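Local coordinates for protease 2A (Rhinovirus C, PDB 5X45), which is probably the chymotrypsin-like cysteine protease that cuts the viral polyprotein, and carries a bound zinc ion, at residues V49-D54 against G116-I121. Sequence-based numbering, arbitrary orientation.
Sequences VIPCCD and GVIGMI. With ZN (zinc ion), chain E.
The zinc site of this protease ties the loop between its two beta domains to the C-terminal barrel, and residues 49-54 run into it across Gly116 and Val117. Cys53 supplies one ligand, its SG 1.9 Å from ZN. CB of Cys53 leaves the backbone toward the strand, and the sulphur, standing between the backbone N and the carbonyl carbon (chi1 70°), goes on to the metal. Cys113 and His115 also bind the metal, and Cys55 belongs to the same site, so the ion joins the loop to the turn that leads into Gly116.

Upstream of the metal, the backbones meet at Gly116 and Val117. Val117 N donates to Val49 O at 2.9 Å, reaching the oxygen in its carbonyl plane although the N-H is bent (139° at the hydrogen). The same oxygen takes a CA-H...O contact from Gly116 CA, 3.3 Å away; with no side chain, Gly116 leaves room for this carbonyl. In return, Val117 O receives a CA-H...O contact from Ile50 CA at 3.4 Å.

In the chymotrypsin-like fold of 2A proteases, this loop is the crossing from the N-terminal sheet to the six-stranded barrel. Pro51 lies against the barrel strand by two ring atoms: CD sits 3.1 Å from Val117 O, while CG meets Ile118 CG2 at 3.6 Å, the two side chains crossing at about a right angle. CG2 of Ile118 is beside its backbone N, and this branch points at the proline; Cys113 packs against both residues. Just beyond, opposite Leu111 of strand 110-113, the strand fits two residues, Ile118 and Gly119, where one would be regular: a classic beta bulge, in the pairing with the strand that itself carries the zinc ligand Cys113.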
loop_
_atom_site.group_PDB
_atom_site.type_symbol
_atom_site.label_atom_id
_atom_site.label_comp_id
_atom_site.label_asym_id
_atom_site.label_seq_id
_atom_site.Cartn_x
_atom_site.Cartn_y
_atom_site.Cartn_z
ATOM N N VAL A 49 1.849 -9.320 8.978
ATOM C CA VAL A 49 3.120 -9.925 8.587
ATOM C C VAL A 49 3.416 -9.657 7.113
ATOM O O VAL A 49 2.607 -9.971 6.239
ATOM C CB VAL A 49 3.115 -11.445 8.831
ATOM C CG1 VAL A 49 4.361 -12.092 8.235
ATOM C CG2 VAL A 49 3.005 -11.741 10.322
ATOM N N ILE A 50 4.574 -9.065 6.837
ATOM C CA ILE A 50 5.003 -8.862 5.461
ATOM C C ILE A 50 5.914 -10.013 5.034
ATOM O O ILE A 50 7.019 -10.154 5.546
ATOM C CB ILE A 50 5.709 -7.506 5.297
ATOM C CG1 ILE A 50 4.779 -6.388 5.775
ATOM C CG2 ILE A 50 6.147 -7.282 3.847
ATOM C CD1 ILE A 50 5.456 -5.055 5.936
ATOM N N PRO A 51 5.415 -10.834 4.133
ATOM C CA PRO A 51 6.088 -12.047 3.703
ATOM C C PRO A 51 7.222 -11.769 2.773
ATOM O O PRO A 51 7.283 -10.739 2.186
ATOM C CB PRO A 51 4.995 -12.807 2.971
ATOM C CG PRO A 51 3.957 -11.816 2.648
ATOM C CD PRO A 51 4.150 -10.603 3.439
ATOM N N CYS A 52 8.122 -12.708 2.641
ATOM C CA CYS A 52 9.196 -12.579 1.694
ATOM C C CYS A 52 8.900 -13.483 0.555
ATOM O O CYS A 52 9.778 -14.022 -0.034
ATOM C CB CYS A 52 10.512 -12.953 2.339
ATOM S SG CYS A 52 11.064 -11.696 3.493
ATOM N N CYS A 53 7.635 -13.649 0.258
ATOM C CA CYS A 53 7.238 -14.447 -0.857
ATOM C C CYS A 53 7.391 -13.670 -2.154
ATOM O O CYS A 53 7.914 -12.569 -2.201
ATOM C CB CYS A 53 5.823 -15.043 -0.656
ATOM S SG CYS A 53 4.323 -14.025 -0.676
ATOM N N ASP A 54 6.939 -14.309 -3.202
ATOM C CA ASP A 54 6.991 -13.826 -4.581
ATOM C C ASP A 54 5.600 -13.568 -5.179
ATOM O O ASP A 54 5.485 -13.148 -6.333
ATOM C CB ASP A 54 7.768 -14.828 -5.446
ATOM C CG ASP A 54 7.110 -16.207 -5.490
ATOM O OD1 ASP A 54 6.620 -16.679 -4.436
ATOM O OD2 ASP A 54 7.123 -16.837 -6.571
ATOM N N GLY A 116 0.609 -13.148 3.912
ATOM C CA GLY A 116 0.494 -11.905 4.651
ATOM C C GLY A 116 0.229 -10.691 3.787
ATOM O O GLY A 116 -0.241 -10.801 2.657
ATOM N N VAL A 117 0.515 -9.522 4.338
ATOM C CA VAL A 117 0.300 -8.270 3.637
ATOM C C VAL A 117 1.501 -7.937 2.751
ATOM O O VAL A 117 2.630 -7.867 3.234
ATOM C CB VAL A 117 0.063 -7.119 4.623
ATOM C CG1 VAL A 117 -0.381 -5.867 3.870
ATOM C CG2 VAL A 117 -0.989 -7.521 5.653
ATOM N N ILE A 118 1.267 -7.728 1.462
ATOM C CA ILE A 118 2.374 -7.438 0.561
ATOM C C ILE A 118 2.276 -6.037 -0.039
ATOM O O ILE A 118 3.214 -5.582 -0.687
ATOM C CB ILE A 118 2.455 -8.457 -0.609
ATOM C CG1 ILE A 118 1.175 -8.420 -1.442
ATOM C CG2 ILE A 118 2.736 -9.859 -0.097
ATOM C CD1 ILE A 118 1.209 -9.334 -2.640
ATOM N N GLY A 119 1.161 -5.349 0.183
ATOM C CA GLY A 119 0.955 -4.060 -0.450
ATOM C C GLY A 119 -0.136 -3.177 0.118
ATOM O O GLY A 119 -0.919 -3.596 0.970
ATOM N N MET A 120 -0.163 -1.935 -0.353
ATOM C CA MET A 120 -1.173 -0.951 0.033
ATOM C C MET A 120 -1.593 -0.157 -1.190
ATOM O O MET A 120 -0.750 0.213 -2.008
ATOM C CB MET A 120 -0.637 0.021 1.082
ATOM C CG MET A 120 -0.751 -0.417 2.522
ATOM S SD MET A 120 -0.276 0.936 3.646
ATOM C CE MET A 120 1.376 1.309 3.051
ATOM N N ILE A 121 -2.883 0.111 -1.327
ATOM C CA ILE A 121 -3.337 0.951 -2.427
ATOM C C ILE A 121 -2.668 2.315 -2.332
ATOM O O ILE A 121 -2.649 2.927 -1.264
ATOM C CB ILE A 121 -4.849 1.143 -2.425
ATOM C CG1 ILE A 121 -5.554 -0.198 -2.631
ATOM C CG2 ILE A 121 -5.237 2.179 -3.483
ATOM C CD1 ILE A 121 -7.052 -0.089 -2.675
HETATM ZN ZN ZN E . 2.673 -15.048 -0.632
#